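Local coordinates for protein cytochrome P450 (CYP102L1) (Mycobacterium phage Adler, PDB 6N6Q) that probably acts as a haem-thiolate monooxygenase, using protoporphyrin IX iron to activate dioxygen, as in other members of the cytochrome P450 family, at residues E103-K108 with K262-N267; A130-E135 with I161-R166; R332-E337 with F391-M396. All blocks are in the same frame, centred on the assembly; numbering follows the deposited sequence.

Contact 1. Residues E103-K108 with K262-N267; sequences EENWRK and KLDNNN. With HEM (protoporphyrin IX containing Fe), chain E.
Lys-108 and Asn-105, one turn apart on the C helix of the cytochrome P450 fold (104-113), face Leu-263 and Asn-267 where the loop 262-264 leads into the long central helix 265-296. The contact illustrates how a helix that serves the haem on one side can pack on its other side. Lys-108 makes the one hydrogen bond between the segments, from NZ to the backbone O of Lys-262 (3.0 Å), coming from above the plane of that carbonyl. Its chain is straight through CD and then bends at chi3 (57°), which brings CE round on the way to the loop. The aliphatic root of the same side chain meets leucine: CB of Lys-108 lies 4.0 Å from CD2 of Leu-263, which also packs on Ala-109 and Ile-112 of the C helix.

Asn-105 and Asn-267 run alongside one another with opposed headings, their amide planes 36° apart. Their ND2 atoms come within 3.2 Å but are both donors, and both amides have partners beyond the pair: ND2 of Asn-105 donates to OD2 of Asp-94, OD1 of Asn-267 accepts from NE2 of Gln-271, and ND2 of Asn-267 makes a weak bond to O of Asp-94. Asp-264 is the N-cap of helix 265-296, its OD1 accepting from the N of Asn-267 at 3.0 Å. OD2 of Asp-264 is 5.8 Å from NZ of Lys-108, not in contact, though the opposite charges may attract weakly.

Trp-106 leaves the backbone away from 262-267 and stacks with His-110, as well as making a cation-pi contact with Arg-417. Arg-417 and Lys-79 also bind the haem. At the edge of the indole ring, NE1 of Trp-106 gives a nearly straight bond (162°) of 2.7 Å to the haem propionate oxygen O1D.

Contact 2. Residues A130-E135 with I161-R166; sequences AATVRE and IEIISR
The guanidinium of Arg-166 has the methyl CG2 of Thr-132 over one face, and its edge is lined by acceptors. Glu-135 takes the end of the group with both oxygens, OE1 from NH1 of Arg-166 at 2.9 Å and OE2 from NH2 at 3.2 Å. Both oxygens lie close to the guanidinium plane, yet the carboxylate itself is turned 44° from it. On the NE side OE1 of Glu-162, one turn earlier, receives NE of Arg-166 through its anti lone pair at 2.7 Å. A water also lies at the edge, accepting from NH1 of Arg-166 and donating to OG1 of Thr-132, and NH2 of Arg-166 donates to O of Asn-174 as well.

This salt-bridge network ties the D helix (119-145) to the E helix (152-169) within the conserved D/E/I/L four-helix bundle of the P450 fold, where E is antiparallel to the others. The two segments run roughly antiparallel, 149° between their directions. Beneath the charges the packing is apolar. Thr-132 turns CG2 anti to its backbone N, 3.7 Å from CB of Glu-162 and 4.0 Å from CG1 of Ile-163. OG1 of Thr-132 bonds back to the carbonyl of Arg-128. Deeper still, CG2 of Val-133 approaches CD1 of Ile-163, and both residues also pack on the L helix (422-439). Leu-176 N donates to OE2 of Glu-135, and Asn-174 N to OE2 of Glu-162.

Contact 3. Residues R332-E337 with F391-M396; sequences RLVIDE and FKPERM
Glu-337 belongs to the ExxR motif of the K helix (329-341) and reaches across to Arg-395, the second arginine of the E-R-R triad that marks cytochromes P450; Arg-340 is the first. Arg-395 lies in the Pro-Glu-Arg sequence 393-395, which corresponds to the family's PERF motif. At its root, CB of Glu-337 lies 3.8 Å from CE1 of Phe-391 and 4.0 Å from CA of Pro-393. CG approaches CD1 of the Phe-391 ring obliquely at 3.5 Å, and the chain then bends at chi2 (72°), bringing CD within 3.3 Å of O of Lys-392. OE1 touches CG of Met-396 and takes a weak bond from NE of Arg-395. Within the two segments OE2 takes two good bonds from the same face of the carboxylate, from NE of Arg-395 at 3.1 Å, on the syn side, and from the backbone N of Lys-392; NH2 of Arg-340 adds a salt bridge.

Along the helix, Leu-333 and Val-334 pack on Pro-393, and CG1 of Val-334 meets the edge of Phe-391 at CZ. Asp-387 takes a second nitrogen of Arg-395. The bond from Lys-392 N to OE2 of Glu-337 is straight, 180° at 3.2 Å.

Overall arrangement
Contacts 1 and 3 lie on opposite sides of the chain's centre, about 38 Å apart between centres, and each mixes buried with exposed residues; contact 2 is the more buried, none of its touching residues being exposed. Along the chain, contact 2 falls between the two segments of contact 1, and contact 3 comes later. Shared helices connect them: helix 265-296 starts in contact 1 and packs against the E helix of contact 2, and the L helix touches residues of both contact 2 and contact 3. Contact 1 relies on a lysine-to-carbonyl bond beside a haem-binding tryptophan, contact 2 joins two helices by a salt-bridge network above apolar packing, and contact 3 pins a loop to a helix through the family's triad.

Contact 1. Residues E103-K108 with K262-N267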
loop_
_atom_site.group_PDB
_atom_site.type_symbol
_atom_site.label_atom_id
_atom_site.label_comp_id
_atom_site.label_asym_id
_atom_site.label_seq_id
_atom_site.Cartn_x
_atom_site.Cartn_y
_atom_site.Cartn_z
ATOM N N GLU A 103 -11.368 -2.356 19.915
ATOM C CA GLU A 103 -10.189 -2.031 20.708
ATOM C C GLU A 103 -10.038 -0.522 20.852
ATOM O O GLU A 103 -10.062 0.217 19.863
ATOM C CB GLU A 103 -8.940 -2.639 20.070
ATOM C CG GLU A 103 -8.758 -4.117 20.376
ATOM C CD GLU A 103 -7.573 -4.725 19.653
ATOM O OE1 GLU A 103 -7.292 -4.304 18.511
ATOM O OE2 GLU A 103 -6.922 -5.624 20.228
ATOM N N GLU A 104 -9.888 -0.070 22.100
ATOM C CA GLU A 104 -9.772 1.355 22.386
ATOM C C GLU A 104 -8.567 1.988 21.701
ATOM O O GLU A 104 -8.562 3.204 21.473
ATOM C CB GLU A 104 -9.690 1.571 23.899
ATOM C CG GLU A 104 -9.928 3.002 24.356
ATOM C CD GLU A 104 -9.637 3.191 25.834
ATOM O OE1 GLU A 104 -8.868 2.383 26.397
ATOM O OE2 GLU A 104 -10.180 4.143 26.436
ATOM N N ASN A 105 -7.551 1.196 21.360
ATOM C CA ASN A 105 -6.359 1.735 20.724
ATOM C C ASN A 105 -6.555 2.069 19.249
ATOM O O ASN A 105 -5.716 2.778 18.681
ATOM C CB ASN A 105 -5.192 0.760 20.877
ATOM C CG ASN A 105 -4.342 1.061 22.093
ATOM O OD1 ASN A 105 -4.306 2.194 22.569
ATOM N ND2 ASN A 105 -3.652 0.049 22.601
ATOM N N TRP A 106 -7.621 1.587 18.606
ATOM C CA TRP A 106 -7.850 2.038 17.238
ATOM C C TRP A 106 -8.422 3.448 17.213
ATOM O O TRP A 106 -7.980 4.289 16.425
ATOM C CB TRP A 106 -8.782 1.101 16.467
ATOM C CG TRP A 106 -9.087 1.716 15.134
ATOM C CD1 TRP A 106 -8.320 1.650 14.007
ATOM C CD2 TRP A 106 -10.199 2.560 14.811
ATOM N NE1 TRP A 106 -8.898 2.378 12.997
ATOM C CE2 TRP A 106 -10.053 2.947 13.465
ATOM C CE3 TRP A 106 -11.310 3.016 15.527
ATOM C CZ2 TRP A 106 -10.975 3.766 12.822
ATOM C CZ3 TRP A 106 -12.222 3.831 14.887
ATOM C CH2 TRP A 106 -12.053 4.194 13.547
ATOM N N ARG A 107 -9.425 3.718 18.052
ATOM C CA ARG A 107 -10.050 5.037 18.033
ATOM C C ARG A 107 -9.100 6.104 18.557
ATOM O O ARG A 107 -9.025 7.201 17.994
ATOM C CB ARG A 107 -11.344 5.023 18.843
ATOM C CG ARG A 107 -12.186 6.274 18.658
ATOM C CD ARG A 107 -13.108 6.500 19.841
ATOM N NE ARG A 107 -12.365 6.544 21.097
ATOM C CZ ARG A 107 -11.685 7.603 21.527
ATOM N NH1 ARG A 107 -11.652 8.712 20.800
ATOM N NH2 ARG A 107 -11.036 7.552 22.683
ATOM N N LYS A 108 -8.366 5.799 19.630
ATOM C CA LYS A 108 -7.383 6.742 20.154
ATOM C C LYS A 108 -6.363 7.114 19.086
ATOM O O LYS A 108 -6.190 8.292 18.755
ATOM C CB LYS A 108 -6.687 6.149 21.382
ATOM C CG LYS A 108 -7.550 6.093 22.629
ATOM C CD LYS A 108 -6.768 5.536 23.811
ATOM C CE LYS A 108 -5.515 6.354 24.079
ATOM N NZ LYS A 108 -4.739 5.832 25.239
ATOM N N LYS A 262 -2.658 9.545 26.143
ATOM C CA LYS A 262 -1.824 9.373 24.967
ATOM C C LYS A 262 -1.648 7.888 24.660
ATOM O O LYS A 262 -1.999 7.014 25.455
ATOM C CB LYS A 262 -0.462 10.036 25.172
ATOM C CG LYS A 262 -0.527 11.499 25.573
ATOM C CD LYS A 262 0.859 12.127 25.574
ATOM C CE LYS A 262 1.808 11.378 26.496
ATOM N NZ LYS A 262 3.196 11.915 26.422
ATOM N N LEU A 263 -1.098 7.609 23.482
ATOM C CA LEU A 263 -0.777 6.236 23.120
ATOM C C LEU A 263 0.365 5.729 23.989
ATOM O O LEU A 263 1.395 6.396 24.128
ATOM C CB LEU A 263 -0.404 6.148 21.641
ATOM C CG LEU A 263 -1.490 6.557 20.647
ATOM C CD1 LEU A 263 -0.981 6.442 19.219
ATOM C CD2 LEU A 263 -2.738 5.710 20.846
ATOM N N ASP A 264 0.181 4.555 24.587
ATOM C CA ASP A 264 1.227 3.980 25.416
ATOM C C ASP A 264 2.415 3.563 24.550
ATOM O O ASP A 264 2.351 3.548 23.317
ATOM C CB ASP A 264 0.687 2.792 26.215
ATOM C CG ASP A 264 0.282 1.625 25.333
ATOM O OD1 ASP A 264 1.174 0.852 24.919
ATOM O OD2 ASP A 264 -0.927 1.477 25.055
ATOM N N ASN A 265 3.516 3.216 25.220
ATOM C CA ASN A 265 4.762 2.943 24.510
ATOM C C ASN A 265 4.624 1.749 23.574
ATOM O O ASN A 265 5.115 1.781 22.440
ATOM C CB ASN A 265 5.894 2.711 25.509
ATOM C CG ASN A 265 7.237 2.521 24.833
ATOM O OD1 ASN A 265 7.869 3.487 24.404
ATOM N ND2 ASN A 265 7.683 1.272 24.739
ATOM N N ASN A 266 3.958 0.685 24.030
ATOM C CA ASN A 266 3.819 -0.509 23.202
ATOM C C ASN A 266 3.014 -0.218 21.942
ATOM O O ASN A 266 3.322 -0.741 20.865
ATOM C CB ASN A 266 3.169 -1.635 24.007
ATOM C CG ASN A 266 3.128 -2.947 23.247
ATOM O OD1 ASN A 266 4.122 -3.670 23.183
ATOM N ND2 ASN A 266 1.975 -3.262 22.668
ATOM N N ASN A 267 1.982 0.621 22.053
ATOM C CA ASN A 267 1.157 0.921 20.889
ATOM C C ASN A 267 1.885 1.838 19.913
ATOM O O ASN A 267 1.725 1.706 18.694
ATOM C CB ASN A 267 -0.168 1.543 21.329
ATOM C CG ASN A 267 -1.146 1.693 20.183
ATOM O OD1 ASN A 267 -1.180 2.724 19.511
ATOM N ND2 ASN A 267 -1.947 0.660 19.951
HETATM C CHA HEM E . -5.570 1.235 5.283
HETATM C CHB HEM E . -4.380 0.805 0.590
HETATM C CHC HEM E . -0.439 3.557 1.341
HETATM C CHD HEM E . -1.254 3.335 6.126
HETATM C C1A HEM E . -5.622 0.893 3.945
HETATM C C2A HEM E . -6.674 0.152 3.274
HETATM C C3A HEM E . -6.344 0.035 1.986
HETATM C C4A HEM E . -5.070 0.697 1.781
HETATM C CMA HEM E . -7.180 -0.686 0.909
HETATM C CAA HEM E . -7.954 -0.418 3.921
HETATM C CBA HEM E . -7.635 -1.797 4.492
HETATM C CGA HEM E . -8.891 -2.477 4.976
HETATM O O1A HEM E . -10.004 -1.933 4.754
HETATM O O2A HEM E . -8.776 -3.570 5.587
HETATM C C1B HEM E . -3.243 1.560 0.372
HETATM C C2B HEM E . -2.650 1.850 -0.919
HETATM C C3B HEM E . -1.557 2.613 -0.716
HETATM C C4B HEM E . -1.429 2.824 0.714
HETATM C CMB HEM E . -3.237 1.333 -2.253
HETATM C CAB HEM E . -0.551 3.206 -1.739
HETATM C CBB HEM E . -0.598 3.019 -3.064
HETATM C C1C HEM E . -0.316 3.771 2.699
HETATM C C2C HEM E . 0.673 4.600 3.358
HETATM C C3C HEM E . 0.463 4.548 4.674
HETATM C C4C HEM E . -0.681 3.676 4.914
HETATM C CMC HEM E . 1.793 5.410 2.670
HETATM C CAC HEM E . 1.333 5.313 5.701
HETATM C CBC HEM E . 1.101 5.286 7.017
HETATM C C1D HEM E . -2.495 2.758 6.323
HETATM C C2D HEM E . -3.145 2.525 7.601
HETATM C C3D HEM E . -4.330 1.950 7.368
HETATM C C4D HEM E . -4.485 1.792 5.935
HETATM C CMD HEM E . -2.565 2.879 8.988
HETATM C CAD HEM E . -5.363 1.526 8.439
HETATM C CBD HEM E . -6.235 2.717 8.823
HETATM C CGD HEM E . -7.304 2.284 9.796
HETATM O O1D HEM E . -7.722 3.120 10.640
HETATM O O2D HEM E . -7.736 1.103 9.737
HETATM N NA HEM E . -4.662 1.204 2.999
HETATM N NB HEM E . -2.472 2.170 1.341
HETATM N NC HEM E . -1.121 3.227 3.681
HETATM N ND HEM E . -3.345 2.297 5.333
HETATM FE FE HEM E . -2.820 2.106 3.350
#

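Contact 2. Residues A130-E135 with I161-R166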
loop_
_atom_site.group_PDB
_atom_site.type_symbol
_atom_site.label_atom_id
_atom_site.label_comp_id
_atom_site.label_asym_id
_atom_site.label_seq_id
_atom_site.Cartn_x
_atom_site.Cartn_y
_atom_site.Cartn_z
ATOM N N ALA A 130 11.178 14.655 -0.954
ATOM C CA ALA A 130 11.885 14.983 -2.188
ATOM C C ALA A 130 13.381 14.735 -2.053
ATOM O O ALA A 130 14.034 14.303 -3.011
ATOM C CB ALA A 130 11.615 16.437 -2.575
ATOM N N ALA A 131 13.943 15.005 -0.873
ATOM C CA ALA A 131 15.361 14.730 -0.657
ATOM C C ALA A 131 15.659 13.240 -0.739
ATOM O O ALA A 131 16.733 12.844 -1.208
ATOM C CB ALA A 131 15.807 15.289 0.695
ATOM N N THR A 132 14.723 12.399 -0.293
ATOM C CA THR A 132 14.940 10.957 -0.345
ATOM C C THR A 132 14.858 10.440 -1.775
ATOM O O THR A 132 15.601 9.526 -2.155
ATOM C CB THR A 132 13.926 10.249 0.552
ATOM O OG1 THR A 132 14.001 10.797 1.875
ATOM C CG2 THR A 132 14.212 8.757 0.618
ATOM N N VAL A 133 13.966 11.013 -2.586
ATOM C CA VAL A 133 13.916 10.660 -4.001
ATOM C C VAL A 133 15.218 11.052 -4.688
ATOM O O VAL A 133 15.739 10.314 -5.534
ATOM C CB VAL A 133 12.695 11.314 -4.675
ATOM C CG1 VAL A 133 12.647 10.956 -6.151
ATOM C CG2 VAL A 133 11.409 10.888 -3.978
ATOM N N ARG A 134 15.765 12.218 -4.330
ATOM C CA ARG A 134 17.048 12.644 -4.882
ATOM C C ARG A 134 18.131 11.604 -4.621
ATOM O O ARG A 134 18.963 11.331 -5.493
ATOM C CB ARG A 134 17.455 13.994 -4.288
ATOM C CG ARG A 134 18.774 14.539 -4.822
ATOM C CD ARG A 134 18.664 14.829 -6.306
ATOM N NE ARG A 134 19.927 15.247 -6.907
ATOM C CZ ARG A 134 20.331 16.510 -6.998
ATOM N NH1 ARG A 134 19.577 17.487 -6.513
ATOM N NH2 ARG A 134 21.493 16.797 -7.569
ATOM N N GLU A 135 18.124 11.007 -3.428
ATOM C CA GLU A 135 19.117 9.992 -3.096
ATOM C C GLU A 135 18.987 8.762 -3.986
ATOM O O GLU A 135 19.998 8.145 -4.340
ATOM C CB GLU A 135 18.987 9.610 -1.620
ATOM C CG GLU A 135 20.013 8.604 -1.126
ATOM C CD GLU A 135 19.959 8.419 0.376
ATOM O OE1 GLU A 135 19.815 9.431 1.092
ATOM O OE2 GLU A 135 20.048 7.263 0.841
ATOM N N ILE A 161 10.376 2.745 1.999
ATOM C CA ILE A 161 10.743 2.554 3.399
ATOM C C ILE A 161 11.420 3.807 3.938
ATOM O O ILE A 161 11.051 4.329 4.996
ATOM C CB ILE A 161 11.643 1.315 3.560
ATOM C CG1 ILE A 161 10.805 0.036 3.530
ATOM C CG2 ILE A 161 12.446 1.400 4.852
ATOM C CD1 ILE A 161 11.629 -1.222 3.436
ATOM N N GLU A 162 12.415 4.314 3.207
ATOM C CA GLU A 162 13.110 5.517 3.649
ATOM C C GLU A 162 12.198 6.735 3.618
ATOM O O GLU A 162 12.338 7.629 4.459
ATOM C CB GLU A 162 14.352 5.758 2.791
ATOM C CG GLU A 162 15.412 4.681 2.937
ATOM C CD GLU A 162 15.811 4.454 4.382
ATOM O OE1 GLU A 162 15.982 5.448 5.120
ATOM O OE2 GLU A 162 15.948 3.280 4.783
ATOM N N ILE A 163 11.259 6.788 2.672
ATOM C CA ILE A 163 10.345 7.926 2.602
ATOM C C ILE A 163 9.493 8.004 3.864
ATOM O O ILE A 163 9.353 9.069 4.473
ATOM C CB ILE A 163 9.476 7.844 1.334
ATOM C CG1 ILE A 163 10.312 8.181 0.098
ATOM C CG2 ILE A 163 8.275 8.775 1.444
ATOM C CD1 ILE A 163 9.516 8.223 -1.182
ATOM N N ILE A 164 8.922 6.875 4.285
ATOM C CA ILE A 164 8.052 6.882 5.458
ATOM C C ILE A 164 8.865 7.109 6.728
ATOM O O ILE A 164 8.483 7.904 7.594
ATOM C CB ILE A 164 7.244 5.576 5.538
ATOM C CG1 ILE A 164 6.416 5.391 4.268
ATOM C CG2 ILE A 164 6.342 5.585 6.759
ATOM C CD1 ILE A 164 5.679 4.083 4.225
ATOM N N SER A 165 9.996 6.411 6.860
ATOM C CA SER A 165 10.770 6.496 8.094
ATOM C C SER A 165 11.387 7.878 8.274
ATOM O O SER A 165 11.331 8.448 9.370
ATOM C CB SER A 165 11.848 5.412 8.113
ATOM O OG SER A 165 12.784 5.593 7.065
ATOM N N ARG A 166 11.970 8.440 7.212
ATOM C CA ARG A 166 12.628 9.737 7.344
ATOM C C ARG A 166 11.615 10.870 7.445
ATOM O O ARG A 166 11.781 11.783 8.260
ATOM C CB ARG A 166 13.577 9.974 6.172
ATOM C CG ARG A 166 14.681 8.939 6.049
ATOM C CD ARG A 166 15.527 9.204 4.819
ATOM N NE ARG A 166 16.403 8.081 4.496
ATOM C CZ ARG A 166 17.352 8.124 3.567
ATOM N NH1 ARG A 166 17.555 9.236 2.876
ATOM N NH2 ARG A 166 18.103 7.057 3.336
HETATM O O HOH W 1 16.464 11.720 3.184
#

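Contact 3. Residues R332-E337 with F391-M396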
loop_
_atom_site.group_PDB
_atom_site.type_symbol
_atom_site.label_atom_id
_atom_site.label_comp_id
_atom_site.label_asym_id
_atom_site.label_seq_id
_atom_site.Cartn_x
_atom_site.Cartn_y
_atom_site.Cartn_z
ATOM N N ARG A 332 -0.984 12.053 -12.378
ATOM C CA ARG A 332 -1.956 11.537 -11.421
ATOM C C ARG A 332 -2.900 10.539 -12.085
ATOM O O ARG A 332 -3.301 9.545 -11.468
ATOM C CB ARG A 332 -2.737 12.694 -10.799
ATOM C CG ARG A 332 -3.904 12.273 -9.919
ATOM C CD ARG A 332 -3.455 11.401 -8.753
ATOM N NE ARG A 332 -4.544 11.184 -7.804
ATOM C CZ ARG A 332 -4.755 11.939 -6.732
ATOM N NH1 ARG A 332 -3.945 12.955 -6.464
ATOM N NH2 ARG A 332 -5.774 11.679 -5.925
ATOM N N LEU A 333 -3.258 10.783 -13.348
ATOM C CA LEU A 333 -4.112 9.841 -14.064
ATOM C C LEU A 333 -3.380 8.543 -14.374
ATOM O O LEU A 333 -4.018 7.494 -14.519
ATOM C CB LEU A 333 -4.636 10.475 -15.355
ATOM C CG LEU A 333 -5.610 11.642 -15.194
ATOM C CD1 LEU A 333 -6.151 12.075 -16.548
ATOM C CD2 LEU A 333 -6.743 11.271 -14.252
ATOM N N VAL A 334 -2.052 8.590 -14.482
ATOM C CA VAL A 334 -1.284 7.369 -14.710
ATOM C C VAL A 334 -1.319 6.485 -13.470
ATOM O O VAL A 334 -1.533 5.270 -13.556
ATOM C CB VAL A 334 0.160 7.708 -15.121
ATOM C CG1 VAL A 334 0.988 6.441 -15.260
ATOM C CG2 VAL A 334 0.171 8.495 -16.421
ATOM N N ILE A 335 -1.116 7.085 -12.293
ATOM C CA ILE A 335 -1.132 6.315 -11.054
ATOM C C ILE A 335 -2.529 5.780 -10.775
ATOM O O ILE A 335 -2.691 4.660 -10.278
ATOM C CB ILE A 335 -0.615 7.171 -9.886
ATOM C CG1 ILE A 335 0.737 7.786 -10.234
ATOM C CG2 ILE A 335 -0.501 6.331 -8.626
ATOM C CD1 ILE A 335 1.324 8.621 -9.125
ATOM N N ASP A 336 -3.560 6.569 -11.088
ATOM C CA ASP A 336 -4.930 6.120 -10.872
ATOM C C ASP A 336 -5.243 4.896 -11.724
ATOM O O ASP A 336 -5.816 3.915 -11.237
ATOM C CB ASP A 336 -5.908 7.255 -11.173
ATOM C CG ASP A 336 -5.859 8.356 -10.137
ATOM O OD1 ASP A 336 -5.115 8.207 -9.145
ATOM O OD2 ASP A 336 -6.565 9.372 -10.311
ATOM N N GLU A 337 -4.864 4.935 -13.004
ATOM C CA GLU A 337 -5.103 3.792 -13.878
ATOM C C GLU A 337 -4.287 2.580 -13.449
ATOM O O GLU A 337 -4.741 1.442 -13.606
ATOM C CB GLU A 337 -4.794 4.168 -15.329
ATOM C CG GLU A 337 -5.059 3.062 -16.345
ATOM C CD GLU A 337 -6.540 2.794 -16.575
ATOM O OE1 GLU A 337 -7.386 3.480 -15.964
ATOM O OE2 GLU A 337 -6.857 1.891 -17.378
ATOM N N PHE A 391 -4.583 -0.345 -20.435
ATOM C CA PHE A 391 -4.032 0.752 -19.642
ATOM C C PHE A 391 -4.280 2.049 -20.406
ATOM O O PHE A 391 -3.604 2.338 -21.397
ATOM C CB PHE A 391 -2.547 0.535 -19.369
ATOM C CG PHE A 391 -1.929 1.590 -18.496
ATOM C CD1 PHE A 391 -2.045 1.522 -17.117
ATOM C CD2 PHE A 391 -1.229 2.648 -19.051
ATOM C CE1 PHE A 391 -1.479 2.492 -16.308
ATOM C CE2 PHE A 391 -0.660 3.619 -18.247
ATOM C CZ PHE A 391 -0.785 3.541 -16.875
ATOM N N LYS A 392 -5.262 2.824 -19.954
ATOM C CA LYS A 392 -5.630 4.085 -20.596
ATOM C C LYS A 392 -5.820 5.137 -19.509
ATOM O O LYS A 392 -6.887 5.197 -18.877
ATOM C CB LYS A 392 -6.891 3.936 -21.442
ATOM C CG LYS A 392 -6.839 2.793 -22.445
ATOM C CD LYS A 392 -8.140 2.662 -23.227
ATOM C CE LYS A 392 -8.305 3.789 -24.232
ATOM N NZ LYS A 392 -9.445 3.535 -25.156
ATOM N N PRO A 393 -4.810 5.975 -19.259
ATOM C CA PRO A 393 -4.927 6.962 -18.172
ATOM C C PRO A 393 -6.069 7.944 -18.352
ATOM O O PRO A 393 -6.674 8.358 -17.355
ATOM C CB PRO A 393 -3.566 7.674 -18.200
ATOM C CG PRO A 393 -2.639 6.698 -18.849
ATOM C CD PRO A 393 -3.469 5.970 -19.866
ATOM N N GLU A 394 -6.389 8.327 -19.592
ATOM C CA GLU A 394 -7.461 9.289 -19.822
ATOM C C GLU A 394 -8.812 8.776 -19.341
ATOM O O GLU A 394 -9.739 9.573 -19.159
ATOM C CB GLU A 394 -7.537 9.654 -21.307
ATOM C CG GLU A 394 -6.407 10.551 -21.801
ATOM C CD GLU A 394 -5.208 9.772 -22.319
ATOM O OE1 GLU A 394 -5.059 8.583 -21.956
ATOM O OE2 GLU A 394 -4.419 10.352 -23.097
ATOM N N ARG A 395 -8.938 7.464 -19.130
ATOM C CA ARG A 395 -10.178 6.899 -18.610
ATOM C C ARG A 395 -10.514 7.439 -17.227
ATOM O O ARG A 395 -11.693 7.637 -16.909
ATOM C CB ARG A 395 -10.062 5.374 -18.565
ATOM C CG ARG A 395 -11.225 4.661 -17.904
ATOM C CD ARG A 395 -10.774 3.341 -17.300
ATOM N NE ARG A 395 -9.803 2.649 -18.144
ATOM C CZ ARG A 395 -10.120 1.916 -19.206
ATOM N NH1 ARG A 395 -11.390 1.781 -19.567
ATOM N NH2 ARG A 395 -9.168 1.320 -19.911
ATOM N N MET A 396 -9.502 7.692 -16.399
ATOM C CA MET A 396 -9.716 8.044 -15.001
ATOM C C MET A 396 -10.032 9.520 -14.789
ATOM O O MET A 396 -9.985 9.986 -13.646
ATOM C CB MET A 396 -8.493 7.648 -14.169
ATOM C CG MET A 396 -8.171 6.165 -14.224
ATOM S SD MET A 396 -9.583 5.137 -13.771
ATOM C CE MET A 396 -9.820 5.618 -12.062
#